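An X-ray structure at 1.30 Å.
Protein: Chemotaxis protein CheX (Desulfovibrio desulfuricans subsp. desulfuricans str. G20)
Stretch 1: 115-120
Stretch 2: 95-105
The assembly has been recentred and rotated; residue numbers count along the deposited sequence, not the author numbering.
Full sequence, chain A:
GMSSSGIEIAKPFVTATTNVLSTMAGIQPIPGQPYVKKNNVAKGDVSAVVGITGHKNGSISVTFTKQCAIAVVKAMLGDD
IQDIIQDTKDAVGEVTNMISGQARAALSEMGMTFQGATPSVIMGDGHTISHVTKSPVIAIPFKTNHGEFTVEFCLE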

# COMPACT_ATOMS: atom_id res chain seq x y z
N GLN A 115 -10.00 -8.62 8.89
CA GLN A 115 -10.59 -8.15 7.65
C GLN A 115 -9.45 -7.71 6.74
O GLN A 115 -8.38 -7.31 7.21
CB GLN A 115 -11.56 -6.99 7.85
CG GLN A 115 -12.73 -7.36 8.78
CD GLN A 115 -13.53 -8.57 8.33
OE1 GLN A 115 -13.77 -8.77 7.13
NE2 GLN A 115 -13.94 -9.41 9.31
N GLY A 116 -9.73 -7.71 5.45
CA GLY A 116 -8.76 -7.33 4.44
C GLY A 116 -9.26 -6.17 3.59
O GLY A 116 -10.41 -6.14 3.16
N ALA A 117 -8.39 -5.19 3.39
CA ALA A 117 -8.64 -4.05 2.57
C ALA A 117 -8.41 -4.40 1.09
O ALA A 117 -8.11 -5.54 0.75
CB ALA A 117 -7.73 -2.89 3.04
N THR A 118 -8.58 -3.43 0.22
CA THR A 118 -8.30 -3.65 -1.21
C THR A 118 -6.79 -3.46 -1.45
O THR A 118 -6.17 -2.55 -0.88
CB THR A 118 -9.13 -2.68 -2.09
OG1 THR A 118 -8.94 -1.34 -1.63
CG2 THR A 118 -10.62 -3.06 -2.07
N PRO A 119 -6.18 -4.32 -2.29
CA PRO A 119 -4.76 -4.14 -2.56
C PRO A 119 -4.46 -2.94 -3.46
O PRO A 119 -5.32 -2.44 -4.17
CB PRO A 119 -4.36 -5.44 -3.30
CG PRO A 119 -5.48 -6.39 -3.02
CD PRO A 119 -6.71 -5.56 -2.91
N SER A 120 -3.18 -2.57 -3.44
CA SER A 120 -2.61 -1.65 -4.42
C SER A 120 -1.36 -2.29 -5.00
O SER A 120 -0.65 -3.04 -4.32
CB SER A 120 -2.26 -0.27 -3.84
OG SER A 120 -3.42 0.45 -3.48
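Stretch 2, residues 95-105: VTNMISGQARA

Stretch 2 is helical from Val95 to Ala105, within a helix that begins earlier in the chain and continues beyond it. The evidence is an unbroken i to i+4 ladder, from Ile99 N to Val95 O at 2.9 Å through to Ala105 N to Gly101 O at 2.9 Å, with phi and psi staying near -65° and -43°. Stretch 1 is extended, with strand geometry at Gln115 and Gly116. The CA register fixes the relative direction: Pro119 is nearest Asn97 (6.6 Å between CA atoms), Gly116 nearest Ser100 (6.6 Å, again CA to CA) and Gln115 nearest Arg104 (7.5 Å between CA atoms). As numbering rises along the helix it falls along stretch 1, so the two run in opposite senses. Together they bury 272 Å², and no direct hydrogen bond crosses between them.

Val95 makes no contact; its side chain is out of reach of stretch 1. The first residue to touch is Thr96, whose CA-to-CB bond points toward stretch 1. Its chi1 of -53° (m) accompanies an apolar contact, Thr96 CG2 to Pro119 CB at 3.8 Å, while its hydroxyl is hydrogen-bonded elsewhere in the structure. The CA-to-CB bond of Asn97 points sideways to stretch 1, but the end of its side chain comes nearer: Asn97 OD1 lies 3.2 Å from Pro119 CD. This is close packing of an oxygen against a ring carbon. Its chi1 of -93° falls between the standard wells. Pro119, in contact with both of these adjacent residues, has 71 Å² covered by the helix, the largest share of any residue here.

Selenomethionine Met98 and Ile99 are out of reach, as expected once the helix has turned. The next turn brings Ser100 round, one i+4 step after Thr96, with its CB directed toward stretch 1. Ser100 OG stands 4.2 Å from Gly116 CA, too far for more than a loose contact, but water 1 makes a link to the neighbouring residue. The water lies 2.7 Å from Ser100 OG and donates to Ala117 O at 2.8 Å, so the helix reaches this carbonyl through solvent.

Gly101, Gln102 and Ala103 make no contact with stretch 1. Arg104, another i+4 step on, points its CB toward stretch 1 and folds its side chain back along the helix. Arg104 NE donates to Ser100 OG at 2.9 Å with an angle of 169°; a second bond, Arg104 NH2 to Ser100 OG at 3.4 Å and 136°, is weak. Thus positioned, the guanidinium has Gln115 C and Gly116 N over one face, with Arg104 NH1 3.5 Å from Gly116 N, and Arg104 CD lies 3.7 Å from Gln115 O. The absence of a side chain at Gly116 matters to this fit: an ideal CB there would be 2.7 Å from Arg104 NE and 2.9 Å from Ser100 OG, a clash with both. Ala105 again faces out of reach, leaving Thr96, Asn97, Ser100 and Arg104 as the contacting residues of the helix.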

# COMPACT_ATOMS: atom_id res chain seq x y z
N VAL A 95 -3.31 -12.07 -7.23
CA VAL A 95 -2.40 -12.82 -6.34
C VAL A 95 -2.48 -12.25 -4.91
O VAL A 95 -2.56 -12.99 -3.94
CB VAL A 95 -0.93 -12.78 -6.86
CG1 VAL A 95 0.10 -13.19 -5.77
CG2 VAL A 95 -0.85 -13.66 -8.12
N THR A 96 -2.45 -10.92 -4.82
CA THR A 96 -2.44 -10.27 -3.50
C THR A 96 -3.76 -10.44 -2.74
O THR A 96 -3.75 -10.71 -1.53
CB THR A 96 -2.01 -8.82 -3.63
OG1 THR A 96 -0.76 -8.74 -4.33
CG2 THR A 96 -1.89 -8.12 -2.28
N ASN A 97 -4.87 -10.32 -3.48
CA ASN A 97 -6.19 -10.59 -2.88
C ASN A 97 -6.26 -12.02 -2.38
O ASN A 97 -6.79 -12.28 -1.31
CB ASN A 97 -7.33 -10.33 -3.88
CG ASN A 97 -7.90 -8.93 -3.77
OD1 ASN A 97 -8.11 -8.44 -2.65
ND2 ASN A 97 -8.19 -8.31 -4.89
N MSE A 98 -5.71 -12.97 -3.14
CA MSE A 98 -5.72 -14.37 -2.75
C MSE A 98 -4.82 -14.66 -1.55
O MSE A 98 -5.22 -15.41 -0.66
CB MSE A 98 -5.36 -15.28 -3.91
CG MSE A 98 -6.39 -15.30 -5.02
SE MSE A 98 -5.77 -16.31 -6.54
CE MSE A 98 -5.68 -18.02 -5.73
N ILE A 99 -3.63 -14.04 -1.50
CA ILE A 99 -2.76 -14.20 -0.35
C ILE A 99 -3.47 -13.64 0.91
O ILE A 99 -3.50 -14.29 1.94
CB ILE A 99 -1.38 -13.52 -0.53
CG1 ILE A 99 -0.57 -14.33 -1.57
CG2 ILE A 99 -0.60 -13.42 0.80
CD1 ILE A 99 0.71 -13.62 -2.00
N SER A 100 -4.06 -12.45 0.78
CA SER A 100 -4.79 -11.88 1.89
C SER A 100 -5.92 -12.83 2.37
O SER A 100 -6.05 -13.11 3.57
CB SER A 100 -5.37 -10.54 1.51
OG SER A 100 -6.20 -10.03 2.54
N GLY A 101 -6.72 -13.32 1.44
CA GLY A 101 -7.84 -14.20 1.80
C GLY A 101 -7.39 -15.48 2.47
O GLY A 101 -7.91 -15.88 3.53
N GLN A 102 -6.35 -16.09 1.91
CA GLN A 102 -5.83 -17.36 2.46
C GLN A 102 -5.11 -17.21 3.78
O GLN A 102 -5.28 -18.02 4.67
CB GLN A 102 -4.99 -18.09 1.42
CG GLN A 102 -5.86 -18.51 0.25
CD GLN A 102 -5.15 -19.31 -0.81
OE1 GLN A 102 -4.19 -20.00 -0.54
NE2 GLN A 102 -5.65 -19.22 -2.03
N ALA A 103 -4.31 -16.16 3.93
CA ALA A 103 -3.58 -15.92 5.18
C ALA A 103 -4.59 -15.62 6.28
O ALA A 103 -4.46 -16.14 7.40
CB ALA A 103 -2.59 -14.76 5.01
N ARG A 104 -5.59 -14.79 5.96
CA ARG A 104 -6.61 -14.47 6.98
C ARG A 104 -7.50 -15.67 7.33
O ARG A 104 -7.85 -15.83 8.50
CB ARG A 104 -7.42 -13.24 6.57
CG ARG A 104 -6.58 -11.99 6.56
CD ARG A 104 -7.34 -10.73 6.20
NE ARG A 104 -7.85 -10.78 4.84
CZ ARG A 104 -9.10 -11.04 4.46
NH1 ARG A 104 -10.06 -11.20 5.35
NH2 ARG A 104 -9.40 -11.06 3.16
N ALA A 105 -7.78 -16.54 6.36
CA ALA A 105 -8.52 -17.77 6.66
C ALA A 105 -7.70 -18.62 7.64
O ALA A 105 -8.24 -19.14 8.63
CB ALA A 105 -8.86 -18.56 5.41
O HOH W 1 -7.75 -8.19 1.42